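Local coordinates for conserved hypothetical exported protein (Bacteroides fragilis, PDB 4JJA) that is of unproven function but is probably an exo-acting beta-N-acetylmuramidase that trims peptidoglycan fragments, at residues F324-V329 with Y333-I338; G113-T118 with P153-K158; I308-N313 with D318-P323. One frame throughout, in Å; residues are numbered along the deposited sequence. Where two conformers were deposited one is given.

Interaction 1 (F324-V329 with Y333-I338)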
# COMPACT_ATOMS: atom_id res chain seq x y z
N PHE A 324 8.87 0.57 -17.65
CA PHE A 324 7.80 0.27 -16.72
C PHE A 324 7.25 1.46 -15.97
O PHE A 324 6.42 1.27 -15.08
CB PHE A 324 8.18 -0.90 -15.84
CG PHE A 324 9.45 -0.70 -15.07
CD1 PHE A 324 9.47 0.03 -13.89
CD2 PHE A 324 10.65 -1.22 -15.54
CE1 PHE A 324 10.62 0.20 -13.18
CE2 PHE A 324 11.82 -1.05 -14.80
CZ PHE A 324 11.77 -0.35 -13.63
N PHE A 325 7.66 2.69 -16.32
CA PHE A 325 7.02 3.85 -15.77
C PHE A 325 5.48 3.73 -15.90
O PHE A 325 4.76 4.06 -14.97
CB PHE A 325 7.56 5.09 -16.48
CG PHE A 325 6.96 6.39 -16.05
CD1 PHE A 325 7.31 6.94 -14.84
CD2 PHE A 325 6.04 7.02 -16.82
CE1 PHE A 325 6.76 8.13 -14.43
CE2 PHE A 325 5.48 8.20 -16.45
CZ PHE A 325 5.81 8.78 -15.24
N GLU A 326 5.01 3.26 -17.05
CA GLU A 326 3.59 3.15 -17.30
C GLU A 326 2.89 2.17 -16.36
O GLU A 326 1.69 2.31 -16.08
CB GLU A 326 3.31 2.80 -18.75
CG GLU A 326 3.36 3.99 -19.70
CD GLU A 326 4.69 4.64 -19.89
OE1 GLU A 326 5.74 4.00 -19.61
OE2 GLU A 326 4.71 5.78 -20.37
N LEU A 327 3.62 1.14 -15.90
CA LEU A 327 3.05 0.22 -14.96
C LEU A 327 2.75 0.86 -13.60
O LEU A 327 1.83 0.46 -12.90
CB LEU A 327 3.91 -1.03 -14.80
CG LEU A 327 4.24 -1.77 -16.13
CD1 LEU A 327 5.06 -3.04 -15.86
CD2 LEU A 327 3.00 -2.11 -16.94
N LEU A 328 3.55 1.87 -13.24
CA LEU A 328 3.35 2.65 -12.02
C LEU A 328 2.27 3.71 -12.18
O LEU A 328 1.36 3.79 -11.38
CB LEU A 328 4.67 3.27 -11.55
CG LEU A 328 5.74 2.28 -11.08
CD1 LEU A 328 7.11 2.98 -10.96
CD2 LEU A 328 5.39 1.64 -9.76
N VAL A 329 2.36 4.50 -13.26
CA VAL A 329 1.41 5.61 -13.41
C VAL A 329 0.07 5.18 -13.94
O VAL A 329 -0.96 5.76 -13.58
CB VAL A 329 1.94 6.76 -14.29
CG1 VAL A 329 2.97 7.47 -13.51
CG2 VAL A 329 2.51 6.30 -15.61
N TYR A 333 -0.22 8.73 -21.14
CA TYR A 333 -0.15 10.16 -21.49
C TYR A 333 0.76 10.93 -20.57
O TYR A 333 1.16 12.03 -20.92
CB TYR A 333 -1.50 10.82 -21.58
CG TYR A 333 -2.34 10.86 -20.32
CD1 TYR A 333 -2.00 11.69 -19.24
CD2 TYR A 333 -3.52 10.14 -20.21
CE1 TYR A 333 -2.79 11.78 -18.11
CE2 TYR A 333 -4.32 10.23 -19.09
CZ TYR A 333 -3.96 11.05 -18.03
OH TYR A 333 -4.76 11.13 -16.91
N VAL A 334 1.10 10.43 -19.38
CA VAL A 334 1.95 11.18 -18.48
C VAL A 334 3.35 11.37 -19.05
O VAL A 334 3.86 12.51 -19.14
CB VAL A 334 1.97 10.59 -17.06
CG1 VAL A 334 2.99 11.30 -16.15
CG2 VAL A 334 0.57 10.61 -16.44
N ARG A 335 3.98 10.29 -19.53
CA ARG A 335 5.26 10.43 -20.19
C ARG A 335 5.17 11.38 -21.38
O ARG A 335 6.04 12.26 -21.57
CB ARG A 335 5.67 9.06 -20.69
CG ARG A 335 6.93 9.02 -21.52
CD ARG A 335 7.08 7.73 -22.28
NE ARG A 335 7.24 6.57 -21.40
CZ ARG A 335 8.36 5.84 -21.25
NH1 ARG A 335 9.48 6.15 -21.87
NH2 ARG A 335 8.31 4.77 -20.47
N LYS A 336 4.16 11.17 -22.21
CA LYS A 336 4.06 11.95 -23.45
C LYS A 336 3.90 13.45 -23.16
O LYS A 336 4.52 14.30 -23.81
CB LYS A 336 2.89 11.47 -24.29
CG LYS A 336 3.07 10.07 -24.87
CD LYS A 336 1.78 9.65 -25.66
CE LYS A 336 1.73 8.21 -26.11
NZ LYS A 336 0.43 7.94 -26.82
N MSE A 337 3.06 13.77 -22.19
CA MSE A 337 2.83 15.18 -21.84
C MSE A 337 4.02 15.83 -21.17
O MSE A 337 4.34 16.98 -21.46
CB MSE A 337 1.59 15.29 -20.98
CG MSE A 337 0.29 14.99 -21.71
SE MSE A 337 -1.28 15.13 -20.62
CE MSE A 337 -1.48 17.07 -20.57
N ILE A 338 4.74 15.08 -20.33
CA ILE A 338 5.97 15.64 -19.76
C ILE A 338 6.95 15.97 -20.88
O ILE A 338 7.54 17.05 -20.93
CB ILE A 338 6.60 14.73 -18.72
CG1 ILE A 338 5.67 14.62 -17.49
CG2 ILE A 338 7.99 15.25 -18.32
CD1 ILE A 338 6.09 13.66 -16.40
O HOH W 1 3.06 7.63 -19.03

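Interaction 2 (G113-T118 with P153-K158)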
# COMPACT_ATOMS: atom_id res chain seq x y z
N GLY A 113 -2.24 2.74 1.23
CA GLY A 113 -3.21 3.34 0.30
C GLY A 113 -2.80 3.67 -1.10
O GLY A 113 -3.33 4.58 -1.71
N LEU A 114 -1.83 2.92 -1.64
CA LEU A 114 -1.34 3.14 -2.97
C LEU A 114 -1.53 1.91 -3.83
O LEU A 114 -1.31 0.77 -3.41
CB LEU A 114 0.16 3.47 -2.95
CG LEU A 114 0.51 4.93 -2.75
CD1 LEU A 114 -0.02 5.78 -3.91
CD2 LEU A 114 0.09 5.41 -1.36
N ARG A 115 -1.86 2.16 -5.08
CA ARG A 115 -2.03 1.05 -6.04
C ARG A 115 -0.77 0.20 -6.24
O ARG A 115 -0.85 -0.97 -6.53
CB ARG A 115 -2.52 1.61 -7.36
CG ARG A 115 -2.96 0.60 -8.37
CD ARG A 115 -3.45 1.24 -9.64
NE ARG A 115 -2.41 1.93 -10.35
CZ ARG A 115 -2.57 3.04 -11.07
NH1 ARG A 115 -3.75 3.65 -11.15
NH2 ARG A 115 -1.49 3.58 -11.68
N PHE A 116 0.40 0.80 -6.07
CA PHE A 116 1.66 0.14 -6.26
C PHE A 116 2.29 -0.35 -4.97
O PHE A 116 3.42 -0.86 -4.98
CB PHE A 116 2.63 0.95 -7.13
CG PHE A 116 2.69 2.42 -6.84
CD1 PHE A 116 3.16 2.90 -5.62
CD2 PHE A 116 2.30 3.34 -7.81
CE1 PHE A 116 3.25 4.27 -5.36
CE2 PHE A 116 2.38 4.70 -7.55
CZ PHE A 116 2.83 5.16 -6.32
N TYR A 117 1.52 -0.31 -3.85
CA TYR A 117 1.90 -0.96 -2.58
C TYR A 117 0.99 -2.17 -2.50
O TYR A 117 -0.22 -2.02 -2.40
CB TYR A 117 1.68 0.00 -1.45
CG TYR A 117 2.33 -0.46 -0.14
CD1 TYR A 117 3.62 -0.08 0.15
CD2 TYR A 117 1.63 -1.17 0.81
CE1 TYR A 117 4.23 -0.43 1.31
CE2 TYR A 117 2.22 -1.56 2.00
CZ TYR A 117 3.54 -1.18 2.25
OH TYR A 117 4.09 -1.56 3.45
N THR A 118 1.63 -3.36 -2.47
CA THR A 118 1.05 -4.61 -3.00
C THR A 118 0.30 -5.55 -2.10
O THR A 118 -0.12 -6.61 -2.54
CB THR A 118 2.14 -5.51 -3.69
OG1 THR A 118 3.11 -5.97 -2.74
CG2 THR A 118 2.83 -4.73 -4.79
N PRO A 153 -4.58 8.67 -12.40
CA PRO A 153 -5.33 7.93 -13.39
C PRO A 153 -5.81 6.58 -12.88
O PRO A 153 -5.09 5.93 -12.11
CB PRO A 153 -4.32 7.72 -14.53
CG PRO A 153 -3.17 8.49 -14.23
CD PRO A 153 -3.18 8.81 -12.77
N ILE A 154 -6.96 6.13 -13.34
CA ILE A 154 -7.35 4.74 -13.16
C ILE A 154 -6.41 3.88 -14.00
O ILE A 154 -6.14 4.20 -15.15
CB ILE A 154 -8.84 4.52 -13.53
CG1 ILE A 154 -9.79 5.30 -12.55
CG2 ILE A 154 -9.20 3.04 -13.55
CD1 ILE A 154 -11.27 5.39 -12.97
N LEU A 155 -5.98 2.76 -13.44
CA LEU A 155 -5.08 1.88 -14.14
C LEU A 155 -5.74 1.30 -15.38
O LEU A 155 -6.77 0.66 -15.28
CB LEU A 155 -4.65 0.75 -13.23
CG LEU A 155 -3.70 -0.28 -13.78
CD1 LEU A 155 -2.41 0.30 -14.29
CD2 LEU A 155 -3.44 -1.33 -12.72
N ASP A 156 -5.11 1.53 -16.54
CA ASP A 156 -5.48 0.87 -17.79
C ASP A 156 -5.06 -0.57 -17.67
O ASP A 156 -3.93 -0.88 -17.34
CB ASP A 156 -4.83 1.57 -18.98
CG ASP A 156 -5.33 1.08 -20.33
OD1 ASP A 156 -5.54 -0.12 -20.50
OD2 ASP A 156 -5.45 1.97 -21.22
N MSE A 157 -5.98 -1.48 -17.90
CA MSE A 157 -5.62 -2.86 -17.67
C MSE A 157 -4.66 -3.46 -18.73
O MSE A 157 -4.11 -4.51 -18.47
CB MSE A 157 -6.84 -3.71 -17.31
CG MSE A 157 -7.61 -3.17 -16.04
SE MSE A 157 -6.57 -3.04 -14.41
CE MSE A 157 -6.84 -4.83 -13.86
N LYS A 158 -4.33 -2.70 -19.79
CA LYS A 158 -3.13 -3.00 -20.61
C LYS A 158 -1.85 -3.05 -19.78
O LYS A 158 -0.89 -3.69 -20.14
CB LYS A 158 -2.96 -2.05 -21.80
CG LYS A 158 -2.57 -0.65 -21.53
CD LYS A 158 -2.57 0.16 -22.84
CE LYS A 158 -1.35 -0.16 -23.67
NZ LYS A 158 -1.16 0.74 -24.86

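Interaction 3 (I308-N313 with D318-P323)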
# COMPACT_ATOMS: atom_id res chain seq x y z
N ILE A 308 8.80 16.28 -13.06
CA ILE A 308 9.02 17.20 -14.18
C ILE A 308 10.32 17.95 -14.00
O ILE A 308 11.10 18.15 -14.95
CB ILE A 308 7.78 18.10 -14.34
CG1 ILE A 308 6.58 17.27 -14.81
CG2 ILE A 308 8.07 19.34 -15.24
CD1 ILE A 308 5.25 18.01 -14.83
N ASP A 309 10.60 18.37 -12.77
CA ASP A 309 11.85 19.03 -12.48
C ASP A 309 13.06 18.18 -12.85
O ASP A 309 13.98 18.64 -13.53
CB ASP A 309 11.87 19.38 -10.98
CG ASP A 309 13.14 20.06 -10.53
OD1 ASP A 309 13.48 21.07 -11.16
OD2 ASP A 309 13.70 19.66 -9.53
N ALA A 310 13.06 16.94 -12.36
CA ALA A 310 14.16 16.07 -12.65
C ALA A 310 14.31 15.76 -14.13
O ALA A 310 15.41 15.73 -14.66
CB ALA A 310 14.04 14.78 -11.85
N TYR A 311 13.18 15.55 -14.82
CA TYR A 311 13.20 15.25 -16.24
C TYR A 311 13.89 16.37 -17.01
O TYR A 311 14.81 16.11 -17.81
CB TYR A 311 11.77 15.07 -16.77
CG TYR A 311 11.72 15.01 -18.29
CD1 TYR A 311 12.08 13.87 -18.94
CD2 TYR A 311 11.42 16.10 -19.05
CE1 TYR A 311 12.12 13.78 -20.32
CE2 TYR A 311 11.42 16.03 -20.41
CZ TYR A 311 11.78 14.87 -21.06
OH TYR A 311 11.83 14.79 -22.44
N HIS A 312 13.47 17.60 -16.79
CA HIS A 312 14.06 18.69 -17.53
C HIS A 312 15.48 19.00 -17.11
O HIS A 312 16.27 19.46 -17.92
CB HIS A 312 13.18 19.95 -17.44
CG HIS A 312 11.90 19.81 -18.18
ND1 HIS A 312 11.82 19.69 -19.55
CD2 HIS A 312 10.63 19.73 -17.72
CE1 HIS A 312 10.55 19.53 -19.91
NE2 HIS A 312 9.80 19.56 -18.81
N ASN A 313 15.83 18.74 -15.86
CA ASN A 313 17.18 19.01 -15.43
C ASN A 313 18.16 18.02 -16.02
O ASN A 313 19.28 18.40 -16.40
CB ASN A 313 17.27 18.96 -13.89
CG ASN A 313 18.63 19.41 -13.39
OD1 ASN A 313 19.49 18.61 -13.15
ND2 ASN A 313 18.88 20.71 -13.38
N ASP A 318 13.80 10.76 -23.38
CA ASP A 318 12.91 9.66 -23.09
C ASP A 318 13.57 8.55 -22.26
O ASP A 318 12.87 7.80 -21.59
CB ASP A 318 12.31 9.12 -24.37
CG ASP A 318 11.26 8.06 -24.17
OD1 ASP A 318 10.18 8.32 -23.60
OD2 ASP A 318 11.52 6.93 -24.64
N ARG A 319 14.91 8.49 -22.24
CA ARG A 319 15.62 7.52 -21.43
C ARG A 319 15.46 7.75 -19.93
O ARG A 319 15.73 6.86 -19.14
CB ARG A 319 17.12 7.46 -21.81
CG ARG A 319 17.39 7.15 -23.22
CD ARG A 319 16.61 5.92 -23.67
NE ARG A 319 16.91 5.56 -25.08
CZ ARG A 319 17.83 4.69 -25.46
NH1 ARG A 319 18.53 4.01 -24.56
NH2 ARG A 319 18.01 4.45 -26.77
N PHE A 320 15.00 8.93 -19.56
CA PHE A 320 14.63 9.21 -18.16
C PHE A 320 13.55 8.28 -17.64
O PHE A 320 13.49 7.98 -16.45
CB PHE A 320 14.16 10.67 -18.10
CG PHE A 320 13.67 11.09 -16.74
CD1 PHE A 320 14.56 11.57 -15.76
CD2 PHE A 320 12.33 11.09 -16.47
CE1 PHE A 320 14.09 11.98 -14.54
CE2 PHE A 320 11.88 11.53 -15.26
CZ PHE A 320 12.77 11.97 -14.32
N PHE A 321 12.64 7.88 -18.51
CA PHE A 321 11.49 7.05 -18.11
C PHE A 321 11.80 5.61 -18.43
O PHE A 321 11.93 5.25 -19.58
CB PHE A 321 10.19 7.46 -18.81
CG PHE A 321 9.75 8.86 -18.50
CD1 PHE A 321 9.08 9.15 -17.36
CD2 PHE A 321 10.01 9.90 -19.42
CE1 PHE A 321 8.69 10.47 -17.10
CE2 PHE A 321 9.62 11.18 -19.18
CZ PHE A 321 8.94 11.48 -18.01
N ARG A 322 11.90 4.78 -17.40
CA ARG A 322 12.06 3.34 -17.56
C ARG A 322 10.88 2.82 -18.37
O ARG A 322 9.78 3.37 -18.29
CB ARG A 322 12.06 2.69 -16.20
CG ARG A 322 13.36 2.99 -15.44
CD ARG A 322 13.41 2.56 -14.05
NE ARG A 322 14.77 2.55 -13.52
CZ ARG A 322 15.09 2.26 -12.26
NH1 ARG A 322 14.12 2.07 -11.35
NH2 ARG A 322 16.39 2.24 -11.92
N PRO A 323 11.02 1.67 -19.06
CA PRO A 323 9.89 1.11 -19.77
C PRO A 323 8.64 0.97 -18.88
O PRO A 323 7.50 1.20 -19.33
CB PRO A 323 10.44 -0.22 -20.25
CG PRO A 323 11.88 0.07 -20.50
CD PRO A 323 12.29 0.97 -19.36

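Interaction 1 (F324-V329 with Y333-I338)
Glu326 and Arg335 join two short consecutive helices, 325-329 and 333-339, in a helix-loop-helix corner of the C-terminal NamZ region; the segment axes pass 10.2 Å apart at 112°. The polar part is a side-on bidentate salt bridge. Arg335 NH2 donates to Glu326 OE1 at 2.8 Å and 165°, while Arg335 NE donates to Glu326 OE2, also at 2.8 Å. Each oxygen is met on its syn lone pair, and the carboxylate and guanidinium planes lie only 22° apart, so the paired bonds restrain rotation of both groups. A bend at chi3 turns the otherwise extended arginine chain so that its NE edge meets the acid. Arg335 NH1 has a further ion pair with Asp318.

The apolar part rests on Phe325, whose ring presents its edge to helix 333-339: CZ lies 3.9 Å from Val334 CG1. With CG anti to the backbone N, the phenyl group extends toward that helix, where Leu307 of helix 305-314 also packs against it.

A water adds a third link, donating to Glu326 OE2 at 2.8 Å and accepting from the backbone N of Arg335 at 2.9 Å.

Interaction 2 (G113-T118 with P153-K158)
Arg115 and Leu155 mark the nearest approach of two loop backbones, their CA atoms 8.7 Å apart. Residues 113-118 follow strand 104-107 of the parallel sheet and precede helix 119-132; within them a type I beta turn runs from Leu114 to Tyr117, closed by Tyr117 N to Leu114 O at 3.1 Å. Residues 153-155 are extended and lead through an Asx turn at Asp156, whose OD1 accepts from Lys158 N, into a 3-10 segment. Both loops leave the C-terminal ends of neighbouring strands in a Rossmann-like alpha/beta region. No backbone hydrogen bond joins the two segments, so the gap is bridged by a side chain.

That side chain is Arg115, which occupies the second position of the turn. Its chain runs out extended through chi2 and then bends at chi3, bringing NH1 to the carbonyl of Pro153. The NH1 to Pro153 O bond is 2.8 Å long but bent, 142° at the hydrogen. The oxygen lies in the guanidinium plane, while the donor is tilted 18° from the carbonyl plane. Leu155 approaches from another direction: its CB sits over one guanidinium face, offset toward the rim, 3.7 Å from Arg115 NH1, and its CD2 reaches Arg115 CD at 4.0 Å.

Arg115 NH1 also donates to Ile168 O, and Arg115 NH2 to the carbonyls of Leu328 and Val329. The buried guanidinium is thus surrounded by main-chain oxygens in its hydrogen bonds and by aliphatic carbon on one face. Carbonyl dipoles probably offset part of its charge, and the planar group, gripped at both terminal nitrogens, is held against rotation while it ties the loops at Pro153 and Ile168 to the end of helix 325-329.

Interaction 3 (I308-N313 with D318-P323)
An aromatic cluster of Tyr311, Phe320 and Phe321 closes the turn that follows helix 305-314, folding a 3-10 segment back against the helix. The nearest backbones are those of Tyr311 and Phe320, with CA atoms 6.5 Å apart. No hydrogen bond crosses, so the evidence for the contact lies in the ring geometry.

Phe320 CG is anti to the backbone N, which carries its ring to the helix backbone. There Tyr311 CA lies over the ring as a CH-pi contact, 3.8 Å from the centroid and 11° off the normal. Ala310 CB packs beside it, 3.9 Å from Phe320 CE1.

Tyr311 also turns a ring edge to the same phenylalanine: the centroids are 5.6 Å apart and the planes meet at 79°, an offset edge-to-face pair. Phe321 behaves differently. Its plane is 27° from that of Tyr311, but the two rings are displaced along their planes, leaving little face-to-face stacking. Around the cluster, Glu339 of helix 333-339 touches Tyr311, and Leu307 and Leu314 touch Phe320.

Tyr311 CD1 is the shared point of the cluster, 3.7 Å from both Phe320 CD2 and Phe321 CE2.

How the interactions relate
From the N terminus, interaction 2 comes first, closing a 34-residue excursion through helix 119-132 and strand 136-140 in the N-terminal NamZ region. Interactions 3 and 1 follow in the C-terminal region, closing short turns after helix 305-314 and between helices 325-329 and 333-339. The three are in series; none nests within or crosses another. In space, interaction 1 is the middle member. The arginine of interaction 2 reaches the end of its first helix, where Val329 O also packs 3.6 Å from Pro153 CG, joining the N- and C-terminal NamZ regions. Toward interaction 3, Ile338 CG2 packs 3.6 Å from Tyr311 CD2. Interactions 2 and 3 do not touch, their nearest atoms being about 10 Å apart.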